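PDB 5WHG: tRNA endonuclease VMS1 from Saccharomyces cerevisiae, which cleaves polypeptidyl-tRNAs downstream of ribosome-associated quality control, releasing incompletely synthesised polypeptides for degradation. Local coordinates for residues F342-N347 with K355-E360; A177-L182 with C359-L364; A209-G214 with D311-R316. One frame throughout, in Å; residues are numbered along the deposited sequence.

How the contacts relate
The three contacts touch one another in a single connected region. Their centres lie about 10 Å apart for contacts 1 and 2 and for contacts 1 and 3, and about 15 Å for contacts 2 and 3. Contacts 1 and 2 both use helix 351-362 and share Cys359 and Glu360; contact 3 joins two strands of the mixed sheet beneath that helix. Along the chain, 177-182 comes first, then 209-214 and 311-316, then the loop 342-347, and last the helix. The helix packs against the mixed VLRF1 sheet, and its C-terminal end meets strand 176-179 of the antiparallel sheet. Gln267, the inferred catalytic residue, lies in the unmodelled segment 259-289.

Contact 1. Residues F342-N347 with K355-E360; sequences FPFTTN and KKAWCE
Phe344 and Phe342 meet Glu360 and Ala357 where the loop leaving strand 339-340 doubles back against helix 351-362 of the VLRF1 domain. The chief interaction is a CH-pi contact: Glu360 CG sits 3.5 Å from the centroid of the Phe344 ring, nearly over its centre. Two torsions make this possible. Phe344 takes the crowded position, CG between backbone N and carbonyl carbon (chi1 39°), while Glu360 puts CG anti to its own N (chi1 178°). The opposite face of the Phe344 ring receives Phe342 CB, toward the rim.

Apolar packing continues one helical turn back. Ala357 CB lies 3.5 Å from Phe342 CE1 and 4.1 Å from Phe344 CE1; this side chain is small, consistent with the helix lying close to both rings.

The polar groups look mostly elsewhere. Glu360 OE1 turns to Tyr179 and Lys365, and Thr346 OG1 is hydrogen-bonded to Arg316 of strand 313-316. Lys356 slides past Phe344 in the opposite direction and brings NZ to 4.0 Å from Phe344 CD1 and 3.9 Å from Thr345 O.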
loop_
_atom_site.group_PDB
_atom_site.type_symbol
_atom_site.label_atom_id
_atom_site.label_comp_id
_atom_site.label_asym_id
_atom_site.label_seq_id
_atom_site.Cartn_x
_atom_site.Cartn_y
_atom_site.Cartn_z
ATOM N N PHE A 342 8.595 -5.642 2.588
ATOM C CA PHE A 342 7.396 -6.208 3.189
ATOM C C PHE A 342 7.753 -6.808 4.546
ATOM O O PHE A 342 8.666 -7.636 4.629
ATOM C CB PHE A 342 6.799 -7.290 2.288
ATOM C CG PHE A 342 6.139 -6.768 1.039
ATOM C CD1 PHE A 342 4.792 -6.437 1.037
ATOM C CD2 PHE A 342 6.851 -6.655 -0.146
ATOM C CE1 PHE A 342 4.159 -5.998 -0.116
ATOM C CE2 PHE A 342 6.226 -6.199 -1.318
ATOM C CZ PHE A 342 4.880 -5.880 -1.300
ATOM N N PRO A 343 7.066 -6.432 5.625
ATOM C CA PRO A 343 7.416 -6.978 6.946
ATOM C C PRO A 343 6.946 -8.414 7.174
ATOM O O PRO A 343 6.723 -8.827 8.314
ATOM C CB PRO A 343 6.729 -6.005 7.910
ATOM C CG PRO A 343 5.562 -5.509 7.143
ATOM C CD PRO A 343 6.030 -5.388 5.715
ATOM N N PHE A 344 6.803 -9.191 6.109
ATOM C CA PHE A 344 6.395 -10.583 6.231
ATOM C C PHE A 344 6.783 -11.292 4.949
ATOM O O PHE A 344 6.856 -10.668 3.889
ATOM C CB PHE A 344 4.892 -10.706 6.468
ATOM C CG PHE A 344 4.106 -9.735 5.671
ATOM C CD1 PHE A 344 3.849 -9.976 4.330
ATOM C CD2 PHE A 344 3.671 -8.550 6.242
ATOM C CE1 PHE A 344 3.150 -9.059 3.573
ATOM C CE2 PHE A 344 2.968 -7.629 5.499
ATOM C CZ PHE A 344 2.705 -7.881 4.157
ATOM N N THR A 345 7.028 -12.597 5.045
ATOM C CA THR A 345 7.373 -13.337 3.839
ATOM C C THR A 345 6.206 -13.340 2.862
ATOM O O THR A 345 5.037 -13.207 3.242
ATOM C CB THR A 345 7.773 -14.770 4.161
ATOM O OG1 THR A 345 6.645 -15.450 4.717
ATOM C CG2 THR A 345 8.923 -14.778 5.144
ATOM N N THR A 346 6.542 -13.493 1.586
ATOM C CA THR A 346 5.567 -13.462 0.508
ATOM C C THR A 346 5.939 -14.507 -0.530
ATOM O O THR A 346 7.083 -14.962 -0.597
ATOM C CB THR A 346 5.491 -12.074 -0.128
ATOM O OG1 THR A 346 6.818 -11.559 -0.279
ATOM C CG2 THR A 346 4.695 -11.139 0.766
ATOM N N ASN A 347 4.958 -14.868 -1.360
ATOM C CA ASN A 347 5.080 -16.018 -2.251
ATOM C C ASN A 347 5.655 -15.680 -3.619
ATOM O O ASN A 347 6.679 -15.001 -3.720
ATOM C CB ASN A 347 3.718 -16.683 -2.425
ATOM C CG ASN A 347 3.382 -17.611 -1.285
ATOM O OD1 ASN A 347 3.522 -18.830 -1.413
ATOM N ND2 ASN A 347 2.947 -17.041 -0.154
ATOM N N LYS A 355 -2.230 -8.600 -3.795
ATOM C CA LYS A 355 -3.428 -8.318 -3.008
ATOM C C LYS A 355 -3.361 -8.981 -1.633
ATOM O O LYS A 355 -3.825 -8.410 -0.636
ATOM C CB LYS A 355 -4.679 -8.791 -3.750
ATOM C CG LYS A 355 -4.914 -8.204 -5.126
ATOM C CD LYS A 355 -6.343 -8.516 -5.582
ATOM C CE LYS A 355 -6.713 -7.756 -6.854
ATOM N NZ LYS A 355 -8.176 -7.848 -7.128
ATOM N N LYS A 356 -2.829 -10.207 -1.567
ATOM C CA LYS A 356 -2.604 -10.851 -0.276
ATOM C C LYS A 356 -1.740 -9.963 0.601
ATOM O O LYS A 356 -2.092 -9.660 1.747
ATOM C CB LYS A 356 -1.956 -12.235 -0.475
ATOM C CG LYS A 356 -1.642 -13.059 0.818
ATOM C CD LYS A 356 -0.223 -12.792 1.410
ATOM C CE LYS A 356 -0.132 -13.134 2.911
ATOM N NZ LYS A 356 1.182 -12.786 3.533
ATOM N N ALA A 357 -0.607 -9.518 0.058
ATOM C CA ALA A 357 0.289 -8.640 0.795
ATOM C C ALA A 357 -0.431 -7.383 1.255
ATOM O O ALA A 357 -0.291 -6.969 2.410
ATOM C CB ALA A 357 1.491 -8.289 -0.075
ATOM N N TRP A 358 -1.212 -6.760 0.364
ATOM C CA TRP A 358 -1.894 -5.523 0.740
ATOM C C TRP A 358 -2.887 -5.759 1.872
ATOM O O TRP A 358 -2.917 -5.003 2.848
ATOM C CB TRP A 358 -2.603 -4.888 -0.458
ATOM C CG TRP A 358 -3.223 -3.566 -0.081
ATOM C CD1 TRP A 358 -4.552 -3.244 -0.083
ATOM C CD2 TRP A 358 -2.529 -2.400 0.393
ATOM N NE1 TRP A 358 -4.731 -1.944 0.344
ATOM C CE2 TRP A 358 -3.508 -1.405 0.649
ATOM C CE3 TRP A 358 -1.179 -2.101 0.625
ATOM C CZ2 TRP A 358 -3.176 -0.121 1.123
ATOM C CZ3 TRP A 358 -0.849 -0.828 1.104
ATOM C CH2 TRP A 358 -1.852 0.150 1.342
ATOM N N CYS A 359 -3.714 -6.800 1.761
ATOM C CA CYS A 359 -4.671 -7.067 2.834
ATOM C C CYS A 359 -3.950 -7.351 4.142
ATOM O O CYS A 359 -4.422 -6.957 5.213
ATOM C CB CYS A 359 -5.590 -8.230 2.475
ATOM S SG CYS A 359 -6.789 -7.864 1.180
ATOM N N GLU A 360 -2.791 -8.012 4.065
ATOM C CA GLU A 360 -1.957 -8.264 5.239
ATOM C C GLU A 360 -1.383 -6.979 5.850
ATOM O O GLU A 360 -1.111 -6.947 7.053
ATOM C CB GLU A 360 -0.828 -9.219 4.860
ATOM C CG GLU A 360 0.139 -9.521 5.971
ATOM C CD GLU A 360 -0.562 -10.056 7.193
ATOM O OE1 GLU A 360 -0.223 -9.601 8.305
ATOM O OE2 GLU A 360 -1.461 -10.917 7.037
#

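Contact 2. Residues A177-L182 with C359-L364; sequences AIYKSL and CELSYL
The Tyr179 ring turns an edge to Glu360, whose backbone O lies near the ring plane, 3.2 Å from Tyr179 CE2. Outside the two segments the rings of Phe344 and Tyr162 also meet it, both inclined. This is where the C-terminal end of helix 351-362 meets strand 176-179 of the four-stranded antiparallel sheet, just before the chain enters strand 365-366 and pairs with that same strand. Tyr179 has CG anti to its carbonyl carbon, beside the backbone N (chi1 -83°), which starts the ring toward the helix.

The phenol donates a hydrogen bond of 2.9 Å from Tyr179 OH to Glu360 OE1. It comes in on the anti side, 33° out of the carboxylate plane, and the ring stands 80° to that plane. Lys365 forms a salt bridge with the same oxygen, so OE1 is gripped twice. An alanine in place of Tyr179 would probably leave Glu360 OE1 without its phenol mate and open a gap beside Phe344 and Leu361.

Apolar contacts flank the tyrosine. Leu361 CD2 lies 4.2 Å from Tyr179 CD2, and Leu361 CB is as far from Leu182 CD2. Farther along, Leu364 CD2 reaches Ile178 CB at 3.6 Å, while Leu364 CA points a CH at Ala177 O.

One water joins the two backbones, accepting from Tyr179 N at 2.7 Å and donating to Leu361 O at 3.0 Å.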
loop_
_atom_site.group_PDB
_atom_site.type_symbol
_atom_site.label_atom_id
_atom_site.label_comp_id
_atom_site.label_asym_id
_atom_site.label_seq_id
_atom_site.Cartn_x
_atom_site.Cartn_y
_atom_site.Cartn_z
ATOM N N ALA A 177 -3.048 -4.689 16.555
ATOM C CA ALA A 177 -1.684 -4.523 16.075
ATOM C C ALA A 177 -1.699 -3.995 14.647
ATOM O O ALA A 177 -2.562 -4.379 13.849
ATOM C CB ALA A 177 -0.919 -5.848 16.133
ATOM N N ILE A 178 -0.745 -3.108 14.341
ATOM C CA ILE A 178 -0.569 -2.532 13.009
ATOM C C ILE A 178 0.925 -2.524 12.675
ATOM O O ILE A 178 1.763 -2.308 13.558
ATOM C CB ILE A 178 -1.169 -1.111 12.937
ATOM C CG1 ILE A 178 -1.048 -0.527 11.529
ATOM C CG2 ILE A 178 -0.468 -0.178 13.909
ATOM C CD1 ILE A 178 -1.782 0.794 11.369
ATOM N N TYR A 179 1.262 -2.768 11.405
ATOM C CA TYR A 179 2.667 -2.889 11.003
ATOM C C TYR A 179 3.391 -1.544 11.058
ATOM O O TYR A 179 2.915 -0.547 10.501
ATOM C CB TYR A 179 2.784 -3.457 9.589
ATOM C CG TYR A 179 2.711 -4.952 9.490
ATOM C CD1 TYR A 179 3.763 -5.739 9.911
ATOM C CD2 TYR A 179 1.599 -5.579 8.958
ATOM C CE1 TYR A 179 3.712 -7.123 9.822
ATOM C CE2 TYR A 179 1.529 -6.971 8.866
ATOM C CZ TYR A 179 2.592 -7.738 9.302
ATOM O OH TYR A 179 2.541 -9.122 9.215
ATOM N N LYS A 180 4.570 -1.533 11.698
ATOM C CA LYS A 180 5.364 -0.307 11.797
ATOM C C LYS A 180 5.744 0.234 10.425
ATOM O O LYS A 180 5.842 1.456 10.243
ATOM C CB LYS A 180 6.628 -0.560 12.621
ATOM C CG LYS A 180 6.402 -0.649 14.113
ATOM C CD LYS A 180 7.466 -1.489 14.810
ATOM C CE LYS A 180 8.813 -0.793 14.866
ATOM N NZ LYS A 180 9.741 -1.509 15.795
ATOM N N SER A 181 5.963 -0.663 9.457
ATOM C CA SER A 181 6.312 -0.270 8.098
ATOM C C SER A 181 5.311 0.698 7.475
ATOM O O SER A 181 5.674 1.460 6.571
ATOM C CB SER A 181 6.430 -1.515 7.229
ATOM O OG SER A 181 7.501 -2.310 7.682
ATOM N N LEU A 182 4.049 0.679 7.925
ATOM C CA LEU A 182 3.033 1.539 7.318
ATOM C C LEU A 182 3.244 3.004 7.654
ATOM O O LEU A 182 2.760 3.870 6.918
ATOM C CB LEU A 182 1.631 1.135 7.770
ATOM C CG LEU A 182 0.855 0.006 7.093
ATOM C CD1 LEU A 182 -0.595 0.104 7.530
ATOM C CD2 LEU A 182 0.969 0.078 5.573
ATOM N N CYS A 359 -3.714 -6.800 1.761
ATOM C CA CYS A 359 -4.671 -7.067 2.834
ATOM C C CYS A 359 -3.950 -7.351 4.142
ATOM O O CYS A 359 -4.422 -6.957 5.213
ATOM C CB CYS A 359 -5.590 -8.230 2.475
ATOM S SG CYS A 359 -6.789 -7.864 1.180
ATOM N N GLU A 360 -2.791 -8.012 4.065
ATOM C CA GLU A 360 -1.957 -8.264 5.239
ATOM C C GLU A 360 -1.383 -6.979 5.850
ATOM O O GLU A 360 -1.111 -6.947 7.053
ATOM C CB GLU A 360 -0.828 -9.219 4.860
ATOM C CG GLU A 360 0.139 -9.521 5.971
ATOM C CD GLU A 360 -0.562 -10.056 7.193
ATOM O OE1 GLU A 360 -0.223 -9.601 8.305
ATOM O OE2 GLU A 360 -1.461 -10.917 7.037
ATOM N N LEU A 361 -1.166 -5.921 5.060
ATOM C CA LEU A 361 -0.662 -4.670 5.629
ATOM C C LEU A 361 -1.765 -3.718 6.088
ATOM O O LEU A 361 -1.527 -2.882 6.972
ATOM C CB LEU A 361 0.210 -3.921 4.615
ATOM C CG LEU A 361 1.603 -4.404 4.204
ATOM C CD1 LEU A 361 1.941 -3.868 2.814
ATOM C CD2 LEU A 361 2.646 -3.945 5.208
ATOM N N SER A 362 -2.959 -3.824 5.521
ATOM C CA SER A 362 -3.935 -2.757 5.622
ATOM C C SER A 362 -5.070 -3.049 6.596
ATOM O O SER A 362 -5.966 -2.208 6.748
ATOM C CB SER A 362 -4.487 -2.449 4.222
ATOM O OG SER A 362 -5.094 -3.595 3.648
ATOM N N TYR A 363 -5.060 -4.195 7.276
ATOM C CA TYR A 363 -6.072 -4.526 8.277
ATOM C C TYR A 363 -5.407 -4.709 9.633
ATOM O O TYR A 363 -4.346 -5.339 9.736
ATOM C CB TYR A 363 -6.849 -5.798 7.917
ATOM C CG TYR A 363 -7.816 -5.613 6.776
ATOM C CD1 TYR A 363 -7.385 -5.719 5.451
ATOM C CD2 TYR A 363 -9.166 -5.342 7.014
ATOM C CE1 TYR A 363 -8.262 -5.547 4.400
ATOM C CE2 TYR A 363 -10.059 -5.176 5.963
ATOM C CZ TYR A 363 -9.595 -5.274 4.659
ATOM O OH TYR A 363 -10.460 -5.106 3.606
ATOM N N LEU A 364 -6.029 -4.161 10.673
ATOM C CA LEU A 364 -5.488 -4.371 12.007
ATOM C C LEU A 364 -5.540 -5.857 12.349
ATOM O O LEU A 364 -6.382 -6.601 11.844
ATOM C CB LEU A 364 -6.259 -3.548 13.036
ATOM C CG LEU A 364 -6.195 -2.026 12.924
ATOM C CD1 LEU A 364 -7.009 -1.395 14.033
ATOM C CD2 LEU A 364 -4.750 -1.500 12.942
HETATM O O HOH W 1 -0.627 -3.654 9.736
#

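Contact 3. Residues A209-G214 with D311-R316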
loop_
_atom_site.group_PDB
_atom_site.type_symbol
_atom_site.label_atom_id
_atom_site.label_comp_id
_atom_site.label_asym_id
_atom_site.label_seq_id
_atom_site.Cartn_x
_atom_site.Cartn_y
_atom_site.Cartn_z
ATOM N N ALA A 209 2.534 1.882 -3.579
ATOM C CA ALA A 209 2.983 0.984 -4.642
ATOM C C ALA A 209 3.394 -0.379 -4.073
ATOM O O ALA A 209 3.792 -0.487 -2.914
ATOM C CB ALA A 209 4.137 1.622 -5.436
ATOM N N LEU A 210 3.269 -1.430 -4.888
ATOM C CA LEU A 210 3.644 -2.785 -4.482
ATOM C C LEU A 210 4.398 -3.478 -5.613
ATOM O O LEU A 210 3.913 -3.535 -6.747
ATOM C CB LEU A 210 2.415 -3.615 -4.094
ATOM C CG LEU A 210 1.353 -3.016 -3.155
ATOM C CD1 LEU A 210 0.090 -3.894 -3.132
ATOM C CD2 LEU A 210 1.872 -2.904 -1.769
ATOM N N PHE A 211 5.576 -4.012 -5.293
ATOM C CA PHE A 211 6.480 -4.636 -6.251
ATOM C C PHE A 211 7.077 -5.901 -5.644
ATOM O O PHE A 211 7.603 -5.868 -4.526
ATOM C CB PHE A 211 7.594 -3.657 -6.653
ATOM C CG PHE A 211 7.097 -2.474 -7.458
ATOM C CD1 PHE A 211 6.649 -2.651 -8.771
ATOM C CD2 PHE A 211 7.065 -1.197 -6.909
ATOM C CE1 PHE A 211 6.183 -1.579 -9.523
ATOM C CE2 PHE A 211 6.606 -0.106 -7.659
ATOM C CZ PHE A 211 6.159 -0.295 -8.967
HETATM N N MSE A 212 6.977 -7.012 -6.371
HETATM C CA MSE A 212 7.730 -8.211 -6.062
HETATM C C MSE A 212 8.411 -8.759 -7.306
HETATM O O MSE A 212 7.792 -8.859 -8.356
HETATM C CB MSE A 212 6.830 -9.296 -5.493
HETATM C CG MSE A 212 6.022 -8.916 -4.296
HETATM SE SE MSE A 212 4.733 -10.347 -3.942
HETATM C CE MSE A 212 3.590 -9.421 -2.664
ATOM N N VAL A 213 9.679 -9.144 -7.189
ATOM C CA VAL A 213 10.419 -9.749 -8.290
ATOM C C VAL A 213 11.160 -10.944 -7.729
ATOM O O VAL A 213 11.552 -10.960 -6.559
ATOM C CB VAL A 213 11.401 -8.756 -8.974
ATOM C CG1 VAL A 213 12.471 -8.317 -8.018
ATOM C CG2 VAL A 213 12.045 -9.360 -10.196
ATOM N N GLY A 214 11.328 -11.965 -8.557
ATOM C CA GLY A 214 12.134 -13.090 -8.140
ATOM C C GLY A 214 11.982 -14.280 -9.055
ATOM O O GLY A 214 10.867 -14.619 -9.471
ATOM N N ASP A 311 2.470 7.121 -0.775
ATOM C CA ASP A 311 2.856 7.075 0.634
ATOM C C ASP A 311 4.062 6.163 0.829
ATOM O O ASP A 311 5.123 6.594 1.285
ATOM C CB ASP A 311 1.683 6.568 1.487
ATOM C CG ASP A 311 0.689 7.666 1.868
ATOM O OD1 ASP A 311 0.401 8.555 1.028
ATOM O OD2 ASP A 311 0.171 7.610 3.015
ATOM N N ASN A 312 3.898 4.883 0.494
ATOM C CA ASN A 312 4.934 3.878 0.626
ATOM C C ASN A 312 5.124 3.156 -0.696
ATOM O O ASN A 312 4.187 3.019 -1.493
ATOM C CB ASN A 312 4.592 2.858 1.717
ATOM C CG ASN A 312 4.453 3.498 3.088
ATOM O OD1 ASN A 312 5.415 4.023 3.656
ATOM N ND2 ASN A 312 3.261 3.438 3.633
ATOM N N ILE A 313 6.348 2.691 -0.912
ATOM C CA ILE A 313 6.681 1.818 -2.028
ATOM C C ILE A 313 7.275 0.529 -1.441
ATOM O O ILE A 313 8.450 0.497 -1.052
ATOM C CB ILE A 313 7.632 2.503 -3.015
ATOM C CG1 ILE A 313 6.957 3.766 -3.574
ATOM C CG2 ILE A 313 7.997 1.557 -4.130
ATOM C CD1 ILE A 313 7.914 4.828 -4.168
ATOM N N PHE A 314 6.464 -0.536 -1.371
ATOM C CA PHE A 314 6.879 -1.837 -0.831
ATOM C C PHE A 314 7.473 -2.713 -1.932
ATOM O O PHE A 314 6.816 -2.974 -2.943
ATOM C CB PHE A 314 5.700 -2.561 -0.176
ATOM C CG PHE A 314 5.253 -1.938 1.120
ATOM C CD1 PHE A 314 6.055 -2.011 2.257
ATOM C CD2 PHE A 314 4.040 -1.259 1.201
ATOM C CE1 PHE A 314 5.654 -1.413 3.448
ATOM C CE2 PHE A 314 3.633 -0.666 2.393
ATOM C CZ PHE A 314 4.440 -0.737 3.513
ATOM N N ILE A 315 8.701 -3.183 -1.723
ATOM C CA ILE A 315 9.436 -3.967 -2.713
ATOM C C ILE A 315 9.968 -5.230 -2.057
ATOM O O ILE A 315 10.617 -5.158 -1.007
ATOM C CB ILE A 315 10.613 -3.177 -3.315
ATOM C CG1 ILE A 315 10.163 -1.806 -3.776
ATOM C CG2 ILE A 315 11.210 -3.923 -4.514
ATOM C CD1 ILE A 315 11.207 -1.121 -4.659
ATOM N N ARG A 316 9.731 -6.376 -2.678
ATOM C CA ARG A 316 10.445 -7.598 -2.321
ATOM C C ARG A 316 11.354 -8.009 -3.469
ATOM O O ARG A 316 10.878 -8.307 -4.575
ATOM C CB ARG A 316 9.527 -8.774 -1.973
ATOM C CG ARG A 316 10.419 -10.032 -1.857
ATOM C CD ARG A 316 9.838 -11.208 -1.120
ATOM N NE ARG A 316 8.735 -11.876 -1.823
ATOM C CZ ARG A 316 8.787 -12.407 -3.048
ATOM N NH1 ARG A 316 9.888 -12.357 -3.794
ATOM N NH2 ARG A 316 7.703 -12.983 -3.542
#
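Ala209 pairs with Ile313, and three more pairs follow in parallel register down to Met212 with Arg316. The strands run 10° apart in the middle of the mixed five-stranded sheet of the VLRF1 domain. Five backbone bonds join them, beginning with Ala209 N to Asn312 O and ending with Val213 N to Arg316 O.

On the face carrying Ala209, Phe211, Ile313 and Ile315, small and large groups complement each other. Ala209 offers only a methyl, and Ile313 lies against it, CG1 4.0 Å from Ala209 CB. The other branch, Ile313 CG2, touches Ala209 CB and also the edge of the Phe211 ring, 4.0 Å from Phe211 CD2. Phe211 has CG anti to its carbonyl carbon (chi1 -68°), and the ring lies alongside Ile313, both pointing the same way. Ile315, farther along the same strand as Ile313, meets the root of Phe211, its CG2 4.2 Å from Phe211 CB. Leu307 of helix 304-308 then packs on both Ala209 and Phe211, and Leu300 of helix 292-302 also touches Phe211.

The opposite face lies under helix 351-362. Leu210 and Phe314 stand side by side, with Leu210 CD2 4.0 Å from Phe314 CD2, and Leu361 rests on the phenylalanine. Next to them Met212, a selenomethionine, runs out extended toward Leu354 and Ala357, while Arg316 crosses it obliquely. Met212 CB lies over one guanidinium face, toward its rim, and Met212 SE is 4.0 Å from Arg316 NH2.

The chemistry is that of a mostly apolar strand pair that ends in one buried charge, Arg316. Its NE is bonded to Thr346 OG1, which is likely to limit rotation of the guanidinium, and the nearby Arg318 head, of like charge, would tend to raise the cost of burying it.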